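PDB 1L5P: ferredoxin from Trichomonas vaginalis, which carries electrons on a single [2Fe-2S] cluster, linking pyruvate:ferredoxin oxidoreductase to hydrogenase. Local coordinates for residues 20-23 with 24-28; 69-72 with 73-76; 4-8 with 9-13. All blocks are in the same frame, centred on the assembly; numbering follows the deposited sequence.

How the contacts relate
From the N terminus the contacts come in series, with none nested or crossed. Contact 3 (4-8 with 9-13) closes the hairpin of strands 2-7 and 10-15 at one margin of the mixed sheet of this [2Fe-2S] ferredoxin fold. Contact 1 (20-23 with 24-28) follows as the passage from strand 20-21 into the short helix 22-27, which packs on that hairpin: Leu-26 CD2 lies 4.0 Å from Ala-5 CB. Contact 2 (69-72 with 73-76) turns the chain after helix 61-67 into strand 74-76, the outermost strand at the other margin. Contacts 2 and 3 thus reach one sheet, their centres about 18 Å apart. Phe-23 of contact 1 touches the cluster, and the strand that contact 2 leads into reaches it through Leu-76.

Contact 1: 20-23 with 24-28; sequences QTLF and TVLTE
Thr-21 and Thr-24 meet through their hydroxyls at the N-terminus of helix 22-27, where Thr-21 holds the N-cap position; Thr-21 OG1 and Thr-24 OG1 share a 2.9 Å hydrogen bond. Threonine suits a cap, since its short side chain keeps a polar oxygen beside the first turn. The packed side of the helix is apolar: Leu-22 CG rests 3.8 Å from Leu-26 CD1, and this leucine pair leans on Ile-3 and Ala-5 of strand 2-7. On another side Phe-23 sends its ring among Cys-47, Cys-78 and the [2Fe-2S] cluster. Gln-20 OE1 accepts from Glu-17 N and also lies beside buried Val-25 CG2.

The looser link is at the other end of that amide, where Gln-20 NE2 reaches exposed Glu-28 through a water, 3.2 Å from NE2 and 2.5 Å from Glu-28 OE2.

Back on the tight side, Thr-27 serves both ring and backbone. Its OG1 sits between the backbone N and the carbonyl carbon (chi1 54°), which turns the hydroxyl to Phe-23 O and lays CG2 over one ring face in a CH-pi contact. Thr-27 N, at 2.7 Å, and OG1, at 2.5 Å, both donate to Phe-23 O, arriving from opposite faces of the carbonyl plane.

Contact 2: 69-72 with 73-76; sequences DQPA and NARL
Asn-73 meets the preceding residues chiefly through its amide oxygen: OD1 lies 3.7 Å from Pro-71 CB. The side chain turns back this way because CG stands between the backbone N and the carbonyl carbon (chi1 44°), which folds the amide over the chain it has just left. A short polar residue suits the place, partly exposed at the turn. The Asn-73 side chain also touches Lys-50, and its backbone is hydrogen-bonded to that of His-51, just before strand 74-76 begins.

Ala-74 closes a type I beta turn that runs from Pro-71 and leads the chain after helix 61-67 into strand 74-76, the outermost strand on this side of the mixed sheet. Its N donates to Pro-71 O at 2.8 Å with an N-H...O angle of 159°, but the donor stands above the carbonyl plane, 47° out of it. Proline suits the first position of the turn, where its carbonyl oxygen does the bonding and no N-H is asked of it. The methyl of Ala-74 points back toward the incoming chain: Ala-74 CB lies 3.6 Å from Gln-70 CB and 4.0 Å from Pro-71 CD, so it sits against the junction of those two residues. It also comes within 3.1 Å of Pro-71 O, the oxygen that its own N-H engages, and packs against Leu-67 of the helix. Alanine is small enough to be buried between these neighbours. Across the turn a water donates to Ala-72 O and to Ala-74 O, at 2.6 Å from each, tying the corner of the turn to the start of the strand.

Farther along, Glu-63 OE1 receives both Arg-75 NE, in a salt bridge, and Leu-76 N, while the Leu-76 side chain touches the [2Fe-2S] cluster.

Contact 3: 4-8 with 9-13; sequences TAVKG and GVKKQ
The beta hairpin of strands 2-7 and 10-15 forms one margin of the mixed sheet, and the two segments meet where it closes in a type I' turn from Lys-7 to Val-10. Ala-5 and Lys-12 make a hydrogen-bonded antiparallel pair: Ala-5 N donates to Lys-12 O at 2.9 Å, and Lys-12 N returns the bond to Ala-5 O at 2.8 Å, nearly along the C=O axis. The same exchange is repeated by Lys-7 and Val-10 beside the turn, where Val-10 N lies 2.9 Å from Lys-7 O but comes in well above the carbonyl plane. Gly-8 and Gly-9 fill the two corners, both with positive phi, a conformation that glycine adopts readily because it lacks a CB; at Gly-9 that lack also avoids a clash with Gly-8 O.

Between these pairs, Val-6 and Lys-11 form a non-hydrogen-bonded pair. Their side chains run alongside each other and point the same way, with Val-6 CG2 4.0 Å from Lys-11 CG; bends at chi2 and chi3 keep the lysine stem beside the valine, with CE also near CG2. Val-6 also touches Val-90 of strand 90-92. On the opposite face Ala-5, buried and small, packs against Leu-31 and Leu-93.

The chemistry is therefore divided: main-chain bonds fix the register, while Lys-11 lends its methylenes to Val-6, and its charged end probably stays in solvent, since the residue is exposed.

Contact 1: 20-23 with 24-28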
ATOM      1  N   GLN A  20       5.544   0.451   9.881  1.00 34.12           N
ATOM      2  CA  GLN A  20       5.669  -0.617   8.902  1.00 31.07           C
ATOM      3  C   GLN A  20       5.055  -0.064   7.623  1.00 30.13           C
ATOM      4  O   GLN A  20       4.099   0.700   7.683  1.00 30.42           O
ATOM      5  CB  GLN A  20       4.869  -1.844   9.351  1.00 31.12           C
ATOM      6  CG  GLN A  20       5.687  -2.946   9.993  1.00 29.95           C
ATOM      7  CD  GLN A  20       5.017  -4.303   9.887  1.00 31.22           C
ATOM      8  OE1 GLN A  20       3.829  -4.449  10.187  1.00 29.27           O
ATOM      9  NE2 GLN A  20       5.778  -5.308   9.460  1.00 32.49           N
ATOM     10  N   THR A  21       5.596  -0.428   6.467  1.00 29.12           N
ATOM     11  CA  THR A  21       5.013   0.062   5.230  1.00 27.27           C
ATOM     12  C   THR A  21       3.955  -0.923   4.782  1.00 26.40           C
ATOM     13  O   THR A  21       4.012  -2.101   5.123  1.00 26.42           O
ATOM     14  CB  THR A  21       6.038   0.189   4.101  1.00 26.82           C
ATOM     15  OG1 THR A  21       6.463  -1.116   3.697  1.00 28.97           O
ATOM     16  CG2 THR A  21       7.229   1.005   4.556  1.00 27.45           C
ATOM     17  N   LEU A  22       2.993  -0.429   4.018  1.00 24.77           N
ATOM     18  CA  LEU A  22       1.931  -1.259   3.507  1.00 24.90           C
ATOM     19  C   LEU A  22       2.542  -2.391   2.694  1.00 27.28           C
ATOM     20  O   LEU A  22       2.017  -3.513   2.669  1.00 28.55           O
ATOM     21  CB  LEU A  22       1.014  -0.430   2.621  1.00 22.31           C
ATOM     22  CG  LEU A  22      -0.217  -1.179   2.132  1.00 23.68           C
ATOM     23  CD1 LEU A  22      -1.099  -1.532   3.322  1.00 20.12           C
ATOM     24  CD2 LEU A  22      -0.955  -0.324   1.136  1.00 22.67           C
ATOM     25  N   PHE A  23       3.652  -2.079   2.028  1.00 26.12           N
ATOM     26  CA  PHE A  23       4.380  -3.033   1.190  1.00 25.25           C
ATOM     27  C   PHE A  23       4.841  -4.205   2.038  1.00 26.45           C
ATOM     28  O   PHE A  23       4.639  -5.363   1.683  1.00 26.97           O
ATOM     29  CB  PHE A  23       5.606  -2.351   0.553  1.00 22.99           C
ATOM     30  CG  PHE A  23       6.455  -3.272  -0.284  1.00 15.89           C
ATOM     31  CD1 PHE A  23       6.081  -3.602  -1.586  1.00 15.10           C
ATOM     32  CD2 PHE A  23       7.639  -3.796   0.225  1.00 14.19           C
ATOM     33  CE1 PHE A  23       6.885  -4.446  -2.372  1.00 15.02           C
ATOM     34  CE2 PHE A  23       8.446  -4.638  -0.549  1.00 12.66           C
ATOM     35  CZ  PHE A  23       8.068  -4.963  -1.852  1.00 12.84           C
ATOM     36  N   THR A  24       5.475  -3.890   3.159  1.00 27.85           N
ATOM     37  CA  THR A  24       5.958  -4.912   4.062  1.00 29.89           C
ATOM     38  C   THR A  24       4.797  -5.778   4.508  1.00 30.18           C
ATOM     39  O   THR A  24       4.846  -6.995   4.407  1.00 31.38           O
ATOM     40  CB  THR A  24       6.591  -4.284   5.290  1.00 31.62           C
ATOM     41  OG1 THR A  24       7.675  -3.449   4.876  1.00 34.53           O
ATOM     42  CG2 THR A  24       7.109  -5.362   6.235  1.00 34.03           C
ATOM     43  N   VAL A  25       3.755  -5.124   5.003  1.00 29.43           N
ATOM     44  CA  VAL A  25       2.560  -5.796   5.473  1.00 29.05           C
ATOM     45  C   VAL A  25       1.931  -6.659   4.382  1.00 28.66           C
ATOM     46  O   VAL A  25       1.623  -7.829   4.605  1.00 29.33           O
ATOM     47  CB  VAL A  25       1.541  -4.748   5.960  1.00 28.63           C
ATOM     48  CG1 VAL A  25       0.169  -5.381   6.152  1.00 28.47           C
ATOM     49  CG2 VAL A  25       2.047  -4.114   7.248  1.00 25.04           C
ATOM     50  N   LEU A  26       1.751  -6.079   3.202  1.00 27.93           N
ATOM     51  CA  LEU A  26       1.145  -6.788   2.081  1.00 29.30           C
ATOM     52  C   LEU A  26       1.977  -7.949   1.564  1.00 30.67           C
ATOM     53  O   LEU A  26       1.467  -9.056   1.383  1.00 32.54           O
ATOM     54  CB  LEU A  26       0.879  -5.825   0.925  1.00 28.18           C
ATOM     55  CG  LEU A  26      -0.252  -4.815   1.120  1.00 26.63           C
ATOM     56  CD1 LEU A  26      -0.525  -4.102  -0.202  1.00 24.20           C
ATOM     57  CD2 LEU A  26      -1.502  -5.532   1.623  1.00 23.60           C
ATOM     58  N   THR A  27       3.258  -7.696   1.317  1.00 30.74           N
ATOM     59  CA  THR A  27       4.135  -8.738   0.798  1.00 28.81           C
ATOM     60  C   THR A  27       4.391  -9.862   1.793  1.00 29.29           C
ATOM     61  O   THR A  27       4.470 -11.022   1.397  1.00 29.54           O
ATOM     62  CB  THR A  27       5.499  -8.169   0.331  1.00 26.92           C
ATOM     63  OG1 THR A  27       6.097  -7.425   1.400  1.00 26.40           O
ATOM     64  CG2 THR A  27       5.319  -7.273  -0.878  1.00 22.10           C
ATOM     65  N   GLU A  28       4.519  -9.529   3.074  1.00 28.47           N
ATOM     66  CA  GLU A  28       4.770 -10.548   4.086  1.00 29.18           C
ATOM     67  C   GLU A  28       3.529 -11.398   4.373  1.00 30.49           C
ATOM     68  O   GLU A  28       3.589 -12.350   5.151  1.00 32.61           O
ATOM     69  CB  GLU A  28       5.273  -9.904   5.373  1.00 28.92           C
ATOM     70  CG  GLU A  28       6.777  -9.946   5.511  1.00 31.78           C
ATOM     71  CD  GLU A  28       7.304  -8.933   6.515  1.00 36.44           C
ATOM     72  OE1 GLU A  28       8.410  -8.394   6.291  1.00 35.64           O
ATOM     73  OE2 GLU A  28       6.620  -8.673   7.534  1.00 38.14           O
TER
HETATM   74  O   HOH W   1       4.473  -8.094   8.691  1.00 28.02           O

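Contact 2: 69-72 with 73-76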
ATOM      1  N   ASP A  69       0.392   7.653 -14.794  1.00 29.14           N
ATOM      2  CA  ASP A  69      -0.306   6.802 -15.745  1.00 30.86           C
ATOM      3  C   ASP A  69      -1.129   5.717 -15.046  1.00 30.47           C
ATOM      4  O   ASP A  69      -1.507   4.722 -15.661  1.00 28.50           O
ATOM      5  CB  ASP A  69       0.707   6.143 -16.685  1.00 33.70           C
ATOM      6  CG  ASP A  69       1.693   5.226 -15.952  1.00 38.06           C
ATOM      7  OD1 ASP A  69       2.372   4.413 -16.624  1.00 38.46           O
ATOM      8  OD2 ASP A  69       1.795   5.317 -14.708  1.00 41.93           O
ATOM      9  N   GLN A  70      -1.391   5.908 -13.756  1.00 31.62           N
ATOM     10  CA  GLN A  70      -2.175   4.947 -12.982  1.00 30.45           C
ATOM     11  C   GLN A  70      -3.534   5.529 -12.593  1.00 31.21           C
ATOM     12  O   GLN A  70      -3.757   6.743 -12.722  1.00 32.95           O
ATOM     13  CB  GLN A  70      -1.422   4.550 -11.715  1.00 29.77           C
ATOM     14  CG  GLN A  70      -0.200   3.686 -11.959  1.00 31.39           C
ATOM     15  CD  GLN A  70      -0.543   2.221 -12.203  1.00 30.80           C
ATOM     16  OE1 GLN A  70      -1.547   1.715 -11.709  1.00 30.39           O
ATOM     17  NE2 GLN A  70       0.296   1.537 -12.973  1.00 31.57           N
ATOM     18  N   PRO A  71      -4.469   4.674 -12.124  1.00 28.80           N
ATOM     19  CA  PRO A  71      -5.788   5.180 -11.735  1.00 26.42           C
ATOM     20  C   PRO A  71      -5.696   6.226 -10.625  1.00 24.98           C
ATOM     21  O   PRO A  71      -4.771   6.209  -9.801  1.00 24.12           O
ATOM     22  CB  PRO A  71      -6.557   3.921 -11.305  1.00 27.57           C
ATOM     23  CG  PRO A  71      -5.824   2.790 -11.952  1.00 25.27           C
ATOM     24  CD  PRO A  71      -4.382   3.212 -11.950  1.00 27.19           C
ATOM     25  N   ALA A  72      -6.672   7.126 -10.620  1.00 24.24           N
ATOM     26  CA  ALA A  72      -6.746   8.220  -9.664  1.00 24.60           C
ATOM     27  C   ALA A  72      -6.458   7.867  -8.213  1.00 25.80           C
ATOM     28  O   ALA A  72      -5.909   8.676  -7.466  1.00 23.64           O
ATOM     29  CB  ALA A  72      -8.107   8.863  -9.763  1.00 26.35           C
ATOM     30  N   ASN A  73      -6.826   6.657  -7.810  1.00 27.89           N
ATOM     31  CA  ASN A  73      -6.640   6.236  -6.425  1.00 29.20           C
ATOM     32  C   ASN A  73      -5.474   5.288  -6.202  1.00 27.45           C
ATOM     33  O   ASN A  73      -5.380   4.640  -5.161  1.00 26.44           O
ATOM     34  CB  ASN A  73      -7.931   5.600  -5.904  1.00 34.63           C
ATOM     35  CG  ASN A  73      -8.560   4.631  -6.902  1.00 40.05           C
ATOM     36  OD1 ASN A  73      -8.185   4.573  -8.084  1.00 40.69           O
ATOM     37  ND2 ASN A  73      -9.537   3.862  -6.424  1.00 43.67           N
ATOM     38  N   ALA A  74      -4.579   5.221  -7.177  1.00 25.39           N
ATOM     39  CA  ALA A  74      -3.414   4.358  -7.082  1.00 22.27           C
ATOM     40  C   ALA A  74      -2.385   4.954  -6.141  1.00 21.32           C
ATOM     41  O   ALA A  74      -2.238   6.164  -6.064  1.00 22.92           O
ATOM     42  CB  ALA A  74      -2.796   4.169  -8.460  1.00 20.28           C
ATOM     43  N   ARG A  75      -1.677   4.094  -5.424  1.00 21.07           N
ATOM     44  CA  ARG A  75      -0.633   4.517  -4.510  1.00 20.20           C
ATOM     45  C   ARG A  75       0.450   3.432  -4.510  1.00 23.39           C
ATOM     46  O   ARG A  75       0.201   2.298  -4.921  1.00 23.12           O
ATOM     47  CB  ARG A  75      -1.191   4.682  -3.095  1.00 20.42           C
ATOM     48  CG  ARG A  75      -2.230   5.778  -2.937  1.00 21.94           C
ATOM     49  CD  ARG A  75      -1.601   7.171  -2.982  1.00 19.70           C
ATOM     50  NE  ARG A  75      -0.439   7.275  -2.114  1.00 15.16           N
ATOM     51  CZ  ARG A  75      -0.470   7.769  -0.884  1.00 18.81           C
ATOM     52  NH1 ARG A  75      -1.611   8.211  -0.377  1.00 18.26           N
ATOM     53  NH2 ARG A  75       0.643   7.819  -0.155  1.00 18.54           N
ATOM     54  N   LEU A  76       1.654   3.790  -4.068  1.00 23.75           N
ATOM     55  CA  LEU A  76       2.754   2.839  -3.977  1.00 23.38           C
ATOM     56  C   LEU A  76       2.699   2.310  -2.553  1.00 23.32           C
ATOM     57  O   LEU A  76       2.849   3.071  -1.604  1.00 24.22           O
ATOM     58  CB  LEU A  76       4.100   3.537  -4.187  1.00 23.30           C
ATOM     59  CG  LEU A  76       4.505   4.015  -5.584  1.00 22.28           C
ATOM     60  CD1 LEU A  76       5.952   4.475  -5.522  1.00 20.12           C
ATOM     61  CD2 LEU A  76       4.333   2.906  -6.613  1.00 19.62           C
TER
HETATM   62  O   HOH W   2      -3.946   8.125  -5.905  1.00 30.36           O

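Contact 3: 4-8 with 9-13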
ATOM      1  N   THR A   4      -7.478  -3.237   5.887  1.00 28.50           N
ATOM      2  CA  THR A   4      -8.182  -4.225   5.099  1.00 29.19           C
ATOM      3  C   THR A   4      -7.617  -4.258   3.685  1.00 28.84           C
ATOM      4  O   THR A   4      -7.577  -3.226   3.018  1.00 30.10           O
ATOM      5  CB  THR A   4      -9.681  -3.855   5.049  1.00 29.97           C
ATOM      6  OG1 THR A   4     -10.229  -3.929   6.370  1.00 31.32           O
ATOM      7  CG2 THR A   4     -10.443  -4.776   4.119  1.00 30.49           C
ATOM      8  N   ALA A   5      -7.167  -5.431   3.242  1.00 27.59           N
ATOM      9  CA  ALA A   5      -6.643  -5.601   1.890  1.00 28.37           C
ATOM     10  C   ALA A   5      -7.738  -6.332   1.133  1.00 29.91           C
ATOM     11  O   ALA A   5      -8.355  -7.238   1.681  1.00 32.74           O
ATOM     12  CB  ALA A   5      -5.362  -6.438   1.913  1.00 28.02           C
ATOM     13  N   VAL A   6      -7.987  -5.943  -0.112  1.00 30.61           N
ATOM     14  CA  VAL A   6      -9.030  -6.570  -0.911  1.00 33.70           C
ATOM     15  C   VAL A   6      -8.473  -7.099  -2.216  1.00 37.52           C
ATOM     16  O   VAL A   6      -8.187  -6.333  -3.124  1.00 38.41           O
ATOM     17  CB  VAL A   6     -10.134  -5.575  -1.255  1.00 32.67           C
ATOM     18  CG1 VAL A   6     -11.214  -6.258  -2.064  1.00 31.15           C
ATOM     19  CG2 VAL A   6     -10.697  -4.976   0.018  1.00 34.19           C
ATOM     20  N   LYS A   7      -8.335  -8.416  -2.309  1.00 42.32           N
ATOM     21  CA  LYS A   7      -7.812  -9.061  -3.509  1.00 45.01           C
ATOM     22  C   LYS A   7      -8.873  -9.985  -4.077  1.00 45.86           C
ATOM     23  O   LYS A   7      -9.456 -10.781  -3.348  1.00 47.71           O
ATOM     24  CB  LYS A   7      -6.566  -9.881  -3.164  1.00 46.26           C
ATOM     25  CG  LYS A   7      -5.314  -9.482  -3.923  1.00 48.76           C
ATOM     26  CD  LYS A   7      -4.149 -10.406  -3.583  1.00 51.41           C
ATOM     27  CE  LYS A   7      -3.193 -10.552  -4.762  1.00 52.96           C
ATOM     28  NZ  LYS A   7      -2.758 -11.966  -4.956  1.00 54.56           N
ATOM     29  N   GLY A   8      -9.121  -9.879  -5.376  1.00 46.76           N
ATOM     30  CA  GLY A   8     -10.119 -10.730  -5.998  1.00 49.40           C
ATOM     31  C   GLY A   8     -11.451 -10.755  -5.266  1.00 50.94           C
ATOM     32  O   GLY A   8     -11.975 -11.827  -4.939  1.00 52.71           O
ATOM     33  N   GLY A   9     -11.999  -9.575  -5.001  1.00 50.03           N
ATOM     34  CA  GLY A   9     -13.275  -9.497  -4.321  1.00 49.90           C
ATOM     35  C   GLY A   9     -13.302 -10.046  -2.907  1.00 49.27           C
ATOM     36  O   GLY A   9     -14.343 -10.003  -2.253  1.00 51.40           O
ATOM     37  N   VAL A  10     -12.183 -10.568  -2.416  1.00 46.58           N
ATOM     38  CA  VAL A  10     -12.187 -11.083  -1.061  1.00 44.66           C
ATOM     39  C   VAL A  10     -11.439 -10.151  -0.118  1.00 45.02           C
ATOM     40  O   VAL A  10     -10.309  -9.732  -0.380  1.00 44.19           O
ATOM     41  CB  VAL A  10     -11.630 -12.528  -0.996  1.00 43.46           C
ATOM     42  CG1 VAL A  10     -12.134 -13.315  -2.188  1.00 42.35           C
ATOM     43  CG2 VAL A  10     -10.125 -12.527  -0.973  1.00 45.37           C
ATOM     44  N   LYS A  11     -12.113  -9.805   0.971  1.00 45.33           N
ATOM     45  CA  LYS A  11     -11.577  -8.919   1.995  1.00 45.28           C
ATOM     46  C   LYS A  11     -10.705  -9.715   2.952  1.00 45.61           C
ATOM     47  O   LYS A  11     -11.066 -10.820   3.337  1.00 47.09           O
ATOM     48  CB  LYS A  11     -12.727  -8.304   2.787  1.00 45.69           C
ATOM     49  CG  LYS A  11     -12.609  -6.832   3.046  1.00 46.31           C
ATOM     50  CD  LYS A  11     -13.944  -6.143   2.828  1.00 47.18           C
ATOM     51  CE  LYS A  11     -14.400  -6.280   1.383  1.00 47.18           C
ATOM     52  NZ  LYS A  11     -15.612  -5.459   1.081  1.00 49.28           N
ATOM     53  N   LYS A  12      -9.566  -9.152   3.343  1.00 46.04           N
ATOM     54  CA  LYS A  12      -8.659  -9.809   4.280  1.00 45.49           C
ATOM     55  C   LYS A  12      -8.090  -8.774   5.236  1.00 45.80           C
ATOM     56  O   LYS A  12      -7.364  -7.875   4.820  1.00 47.44           O
ATOM     57  CB  LYS A  12      -7.503 -10.484   3.538  1.00 47.08           C
ATOM     58  CG  LYS A  12      -7.925 -11.411   2.417  1.00 48.38           C
ATOM     59  CD  LYS A  12      -6.959 -12.569   2.279  1.00 48.84           C
ATOM     60  CE  LYS A  12      -7.690 -13.823   1.831  1.00 50.51           C
ATOM     61  NZ  LYS A  12      -8.113 -13.740   0.405  1.00 48.84           N
ATOM     62  N   GLN A  13      -8.415  -8.895   6.517  1.00 44.92           N
ATOM     63  CA  GLN A  13      -7.912  -7.950   7.499  1.00 45.03           C
ATOM     64  C   GLN A  13      -6.504  -8.330   7.928  1.00 44.37           C
ATOM     65  O   GLN A  13      -6.223  -9.487   8.248  1.00 44.17           O
ATOM     66  CB  GLN A  13      -8.832  -7.895   8.718  1.00 47.68           C
ATOM     67  CG  GLN A  13      -8.198  -7.235   9.934  1.00 50.21           C
ATOM     68  CD  GLN A  13      -9.229  -6.688  10.897  1.00 51.48           C
ATOM     69  OE1 GLN A  13     -10.400  -6.544  10.545  1.00 54.77           O
ATOM     70  NE2 GLN A  13      -8.801  -6.377  12.119  1.00 52.39           N
TER